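Local coordinates for protein putative mannose-6-phosphate isomerase YvyI (Bacillus subtilis, PDB 1QWR) that probably catalyses the reversible isomerisation of D-mannose 6-phosphate to D-fructose 6-phosphate, using one zinc ion per subunit, at residues K16-G21 / S208-H213; E143-I148 / K216-A221. All blocks are in the same frame, centred on the assembly; numbering follows the deposited sequence.

Contact 1. Residues K16-G21 / S208-H213; sequences KEKIWG and SPRELH. With SO4 (sulfate ion), chain C.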
loop_
_atom_site.group_PDB
_atom_site.type_symbol
_atom_site.label_atom_id
_atom_site.label_comp_id
_atom_site.label_asym_id
_atom_site.label_seq_id
_atom_site.Cartn_x
_atom_site.Cartn_y
_atom_site.Cartn_z
ATOM N N LYS A 16 -13.226 -0.889 -1.248
ATOM C CA LYS A 16 -13.677 -1.689 -0.118
ATOM C C LYS A 16 -14.260 -0.822 0.987
ATOM O O LYS A 16 -13.606 0.093 1.472
ATOM C CB LYS A 16 -12.522 -2.496 0.491
ATOM C CG LYS A 16 -11.855 -3.478 -0.447
ATOM C CD LYS A 16 -12.818 -4.575 -0.901
ATOM C CE LYS A 16 -12.077 -5.661 -1.668
ATOM N NZ LYS A 16 -13.026 -6.591 -2.346
ATOM N N GLU A 17 -15.486 -1.128 1.396
ATOM C CA GLU A 17 -16.112 -0.403 2.503
ATOM C C GLU A 17 -15.446 -0.792 3.826
ATOM O O GLU A 17 -15.017 -1.931 4.004
ATOM C CB GLU A 17 -17.603 -0.748 2.583
ATOM C CG GLU A 17 -18.423 -0.170 1.470
ATOM C CD GLU A 17 -19.866 -0.648 1.510
ATOM O OE1 GLU A 17 -20.481 -0.622 2.601
ATOM O OE2 GLU A 17 -20.382 -1.045 0.446
ATOM N N LYS A 18 -15.367 0.158 4.750
ATOM C CA LYS A 18 -14.761 -0.077 6.055
ATOM C C LYS A 18 -15.499 0.769 7.078
ATOM O O LYS A 18 -15.891 1.905 6.782
ATOM C CB LYS A 18 -13.290 0.333 6.045
ATOM C CG LYS A 18 -12.375 -0.589 5.244
ATOM C CD LYS A 18 -12.077 -1.876 6.023
ATOM C CE LYS A 18 -11.152 -2.799 5.223
ATOM N NZ LYS A 18 -10.713 -4.000 5.993
ATOM N N ILE A 19 -15.676 0.239 8.281
ATOM C CA ILE A 19 -16.372 1.025 9.286
ATOM C C ILE A 19 -15.597 2.303 9.561
ATOM O O ILE A 19 -16.187 3.308 9.949
ATOM C CB ILE A 19 -16.563 0.236 10.611
ATOM C CG1 ILE A 19 -15.214 -0.041 11.287
ATOM C CG2 ILE A 19 -17.275 -1.067 10.321
ATOM C CD1 ILE A 19 -15.357 -0.708 12.684
ATOM N N TRP A 20 -14.277 2.279 9.345
ATOM C CA TRP A 20 -13.446 3.448 9.594
ATOM C C TRP A 20 -13.232 4.305 8.338
ATOM O O TRP A 20 -12.480 5.286 8.354
ATOM C CB TRP A 20 -12.084 3.022 10.163
ATOM C CG TRP A 20 -11.399 1.900 9.407
ATOM C CD1 TRP A 20 -11.394 0.568 9.735
ATOM C CD2 TRP A 20 -10.611 2.019 8.207
ATOM N NE1 TRP A 20 -10.652 -0.146 8.815
ATOM C CE2 TRP A 20 -10.159 0.721 7.871
ATOM C CE3 TRP A 20 -10.246 3.099 7.388
ATOM C CZ2 TRP A 20 -9.351 0.471 6.746
ATOM C CZ3 TRP A 20 -9.448 2.854 6.272
ATOM C CH2 TRP A 20 -9.010 1.548 5.963
ATOM N N GLY A 21 -13.905 3.929 7.262
ATOM C CA GLY A 21 -13.770 4.661 6.013
ATOM C C GLY A 21 -14.623 5.916 5.918
ATOM O O GLY A 21 -15.464 6.190 6.783
ATOM N N SER A 208 -22.889 -6.422 13.243
ATOM C CA SER A 208 -22.060 -7.452 13.874
ATOM C C SER A 208 -20.629 -6.974 14.099
ATOM O O SER A 208 -20.086 -6.231 13.282
ATOM C CB SER A 208 -22.034 -8.717 13.010
ATOM O OG SER A 208 -23.333 -9.267 12.866
ATOM N N PRO A 209 -20.002 -7.399 15.211
ATOM C CA PRO A 209 -18.622 -7.010 15.540
ATOM C C PRO A 209 -17.665 -7.634 14.531
ATOM O O PRO A 209 -17.959 -8.692 13.983
ATOM C CB PRO A 209 -18.397 -7.605 16.933
ATOM C CG PRO A 209 -19.773 -8.031 17.409
ATOM C CD PRO A 209 -20.488 -8.415 16.157
ATOM N N ARG A 210 -16.529 -6.995 14.278
ATOM C CA ARG A 210 -15.589 -7.578 13.332
ATOM C C ARG A 210 -14.747 -8.650 14.020
ATOM O O ARG A 210 -14.479 -8.569 15.222
ATOM C CB ARG A 210 -14.711 -6.492 12.711
ATOM C CG ARG A 210 -15.556 -5.429 11.977
ATOM C CD ARG A 210 -14.720 -4.637 10.999
ATOM N NE ARG A 210 -13.671 -3.853 11.656
ATOM C CZ ARG A 210 -12.598 -3.382 11.019
ATOM N NH1 ARG A 210 -12.445 -3.625 9.716
ATOM N NH2 ARG A 210 -11.675 -2.683 11.673
ATOM N N GLU A 211 -14.346 -9.653 13.246
ATOM C CA GLU A 211 -13.553 -10.780 13.742
ATOM C C GLU A 211 -12.203 -10.415 14.348
ATOM O O GLU A 211 -11.467 -9.608 13.793
ATOM C CB GLU A 211 -13.302 -11.761 12.604
ATOM C CG GLU A 211 -14.099 -13.039 12.653
ATOM C CD GLU A 211 -13.612 -14.034 11.615
ATOM O OE1 GLU A 211 -12.465 -14.518 11.751
ATOM O OE2 GLU A 211 -14.370 -14.324 10.661
ATOM N N LEU A 212 -11.886 -11.022 15.488
ATOM C CA LEU A 212 -10.599 -10.807 16.149
ATOM C C LEU A 212 -9.873 -12.156 16.040
ATOM O O LEU A 212 -10.516 -13.201 15.929
ATOM C CB LEU A 212 -10.789 -10.400 17.618
ATOM C CG LEU A 212 -11.610 -9.128 17.887
ATOM C CD1 LEU A 212 -11.554 -8.793 19.384
ATOM C CD2 LEU A 212 -11.065 -7.960 17.072
ATOM N N HIS A 213 -8.545 -12.131 16.045
ATOM C CA HIS A 213 -7.754 -13.350 15.903
ATOM C C HIS A 213 -6.652 -13.260 16.947
ATOM O O HIS A 213 -5.478 -13.124 16.609
ATOM C CB HIS A 213 -7.125 -13.394 14.501
ATOM C CG HIS A 213 -7.999 -12.817 13.426
ATOM N ND1 HIS A 213 -8.770 -13.597 12.589
ATOM C CD2 HIS A 213 -8.243 -11.530 13.072
ATOM C CE1 HIS A 213 -9.449 -12.815 11.764
ATOM N NE2 HIS A 213 -9.146 -11.557 12.037
HETATM S S SO4 C . -8.642 -3.128 9.396
HETATM O O1 SO4 C . -8.811 -2.491 10.726
HETATM O O2 SO4 C . -9.827 -2.886 8.567
HETATM O O3 SO4 C . -8.410 -4.573 9.551
HETATM O O4 SO4 C . -7.468 -2.524 8.736
HETATM O O HOH W 1 -13.567 -5.028 7.057
#
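Arg210 reaches across to the turn carrying Lys18, Ile19 and Trp20, and the two sides close on a sulfate ion, probably from the crystallisation liquor. The tight part is the sulfate cradle. SO4 O2 takes three hydrogen bonds: from Lys18 NZ at 2.9 Å, from the indole Trp20 NE1 at 2.9 Å and nearly straight (165°), and from Arg210 NH1 at 3.0 Å. Arg210 NH2 bonds SO4 O1, so the guanidinium straddles two oxygens. Ile19 CG1 lies over one face of the guanidinium, toward its rim, and Ile19 CD1 comes within 3.7 Å of Arg210 NE, while the same NE makes a salt bridge with Asp199. The indole meets Arg210 NH2 at its edge, the two planes 66° apart; Lys18 CB lies over a face of that ring, and the bend at chi2 (-77°) sends the lysine chain on to the anion. The looser side belongs to a water, held at 3.2 Å by Lys18 NZ and by Arg210 NH1. With an alanine here instead of Arg210, SO4 O1 and O2 would each probably lose a donor and Asp199 its cationic mate. Ser97, Lys99 and Arg196, the last an active-site residue by similarity, also bond the sulfate. With zinc about 8 Å from the Trp20 side chain, this cationic, N-H-rich pocket is consistent with a seat for the phosphate of the sugar substrate.

Contact 2. Residues E143-I148 / K216-A221; sequences ELVTMI and KAVNAA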
loop_
_atom_site.group_PDB
_atom_site.type_symbol
_atom_site.label_atom_id
_atom_site.label_comp_id
_atom_site.label_asym_id
_atom_site.label_seq_id
_atom_site.Cartn_x
_atom_site.Cartn_y
_atom_site.Cartn_z
ATOM N N GLU A 143 3.456 -11.749 28.620
ATOM C CA GLU A 143 3.208 -10.358 29.003
ATOM C C GLU A 143 2.284 -9.687 27.970
ATOM O O GLU A 143 1.361 -8.960 28.325
ATOM C CB GLU A 143 4.547 -9.625 29.083
ATOM C CG GLU A 143 4.529 -8.201 29.632
ATOM C CD GLU A 143 5.942 -7.702 29.930
ATOM O OE1 GLU A 143 6.623 -8.307 30.789
ATOM O OE2 GLU A 143 6.391 -6.719 29.314
ATOM N N LEU A 144 2.543 -9.934 26.691
ATOM C CA LEU A 144 1.715 -9.368 25.638
ATOM C C LEU A 144 0.276 -9.842 25.856
ATOM O O LEU A 144 -0.676 -9.041 25.848
ATOM C CB LEU A 144 2.232 -9.832 24.270
ATOM C CG LEU A 144 1.424 -9.378 23.046
ATOM C CD1 LEU A 144 1.578 -7.871 22.904
ATOM C CD2 LEU A 144 1.911 -10.104 21.771
ATOM N N VAL A 145 0.116 -11.145 26.075
ATOM C CA VAL A 145 -1.202 -11.727 26.301
ATOM C C VAL A 145 -1.885 -11.077 27.502
ATOM O O VAL A 145 -3.053 -10.685 27.424
ATOM C CB VAL A 145 -1.102 -13.243 26.537
ATOM C CG1 VAL A 145 -2.399 -13.780 27.144
ATOM C CG2 VAL A 145 -0.824 -13.938 25.213
ATOM N N THR A 146 -1.148 -10.961 28.603
ATOM C CA THR A 146 -1.670 -10.355 29.825
ATOM C C THR A 146 -2.140 -8.914 29.597
ATOM O O THR A 146 -3.246 -8.543 29.988
ATOM C CB THR A 146 -0.595 -10.347 30.933
ATOM O OG1 THR A 146 -0.173 -11.691 31.195
ATOM C CG2 THR A 146 -1.144 -9.728 32.212
HETATM N N MSE A 147 -1.297 -8.105 28.964
HETATM C CA MSE A 147 -1.636 -6.715 28.705
HETATM C C MSE A 147 -2.762 -6.510 27.713
HETATM O O MSE A 147 -3.442 -5.483 27.751
HETATM C CB MSE A 147 -0.404 -5.962 28.245
HETATM C CG MSE A 147 0.626 -5.890 29.317
HETATM SE SE MSE A 147 2.073 -4.788 28.800
HETATM C CE MSE A 147 1.330 -3.065 29.258
ATOM N N ILE A 148 -2.970 -7.474 26.823
ATOM C CA ILE A 148 -4.055 -7.358 25.861
ATOM C C ILE A 148 -5.346 -7.731 26.579
ATOM O O ILE A 148 -6.384 -7.110 26.358
ATOM C CB ILE A 148 -3.868 -8.296 24.638
ATOM C CG1 ILE A 148 -2.711 -7.796 23.767
ATOM C CG2 ILE A 148 -5.156 -8.360 23.821
ATOM C CD1 ILE A 148 -2.432 -8.671 22.558
ATOM N N LYS A 216 -3.731 -16.194 16.875
ATOM C CA LYS A 216 -2.889 -16.023 15.704
ATOM C C LYS A 216 -2.055 -14.756 15.777
ATOM O O LYS A 216 -0.897 -14.758 15.372
ATOM C CB LYS A 216 -3.736 -16.036 14.429
ATOM C CG LYS A 216 -4.204 -17.437 14.030
ATOM C CD LYS A 216 -4.943 -17.429 12.705
ATOM C CE LYS A 216 -5.210 -18.835 12.215
ATOM N NZ LYS A 216 -5.878 -18.826 10.888
ATOM N N ALA A 217 -2.636 -13.673 16.289
ATOM C CA ALA A 217 -1.904 -12.419 16.396
ATOM C C ALA A 217 -0.721 -12.594 17.336
ATOM O O ALA A 217 0.398 -12.153 17.060
ATOM C CB ALA A 217 -2.823 -11.306 16.929
ATOM N N VAL A 218 -0.968 -13.232 18.468
ATOM C CA VAL A 218 0.116 -13.428 19.430
ATOM C C VAL A 218 1.193 -14.335 18.836
ATOM O O VAL A 218 2.392 -14.086 18.996
ATOM C CB VAL A 218 -0.437 -14.005 20.748
ATOM C CG1 VAL A 218 0.707 -14.259 21.718
ATOM C CG2 VAL A 218 -1.420 -12.992 21.365
ATOM N N ASN A 219 0.771 -15.370 18.123
ATOM C CA ASN A 219 1.728 -16.279 17.487
ATOM C C ASN A 219 2.557 -15.562 16.414
ATOM O O ASN A 219 3.754 -15.804 16.275
ATOM C CB ASN A 219 0.997 -17.449 16.844
ATOM C CG ASN A 219 0.759 -18.592 17.813
ATOM O OD1 ASN A 219 1.691 -19.324 18.163
ATOM N ND2 ASN A 219 -0.478 -18.748 18.253
ATOM N N ALA A 220 1.924 -14.680 15.651
ATOM C CA ALA A 220 2.643 -13.990 14.578
ATOM C C ALA A 220 3.448 -12.786 15.008
ATOM O O ALA A 220 4.367 -12.345 14.297
ATOM C CB ALA A 220 1.659 -13.566 13.487
ATOM N N ALA A 221 3.111 -12.252 16.172
ATOM C CA ALA A 221 3.749 -11.049 16.670
ATOM C C ALA A 221 5.176 -11.220 17.139
ATOM O O ALA A 221 5.519 -12.191 17.804
ATOM C CB ALA A 221 2.896 -10.440 17.802
#
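Val218 fits its branched side chain between Leu144 and Val145, where two helices come close enough for the CA atoms of Val145 and Val218 to be 7.2 Å apart. From Val218 CB, which lies 4.5 Å from Val145 CG2, the chain forks toward the other helix. The CG1 branch, anti to the backbone N (chi1 178°), makes the tighter contact, 3.8 Å to Val145 CG2, and has Leu144 CD2 on a longer approach of 4.3 Å. The CG2 branch of Val218 meets the same Val145 methyl at 4.0 Å and has Leu144 CD2 as its second neighbour, at 4.4 Å. Val145 CG2 thus touches both methyls of the fork, and the two valine side chains cross at about a right angle. This is a small apolar helix-helix interface, joining helix 141-149 to helix 214-220 on the flank of the zinc-bearing cupin region; helix 214-220 also rests Ala217 on Tyr195 and Val197 of strand 195-198. Leu144 extends from its backbone with CG opposite N (chi1 177°), which carries CD2 past Val218 to Ala221 CB, 4.1 Å away, just where the second helix ends. The leucine also packs against Leu156 of helix 153-156 and against Val223. Lys141 NZ, at the start of helix 141-149, is hydrogen-bonded to the carbonyl oxygens of Val218 and Ala221.

The segments alternate along the chain: 16-21, then 143-148, then 208-213 and 216-221, so the two contacts interlock in sequence while their centres stand 20 Å apart and do not touch. They are joined where the loop after strand 195-198 runs into helix 214-220. Residues 208-213 form the end of the loop, His213 takes the N-cap position of helix 214-220, and contact 2 uses the body and end of that helix. Contact 1 therefore ties the loop to the turn after strand 9-17, beside the zinc site, and contact 2 ties the following helix to helix 141-149, farther from the metal. One connection thus spans from the anion pocket to the helical flank.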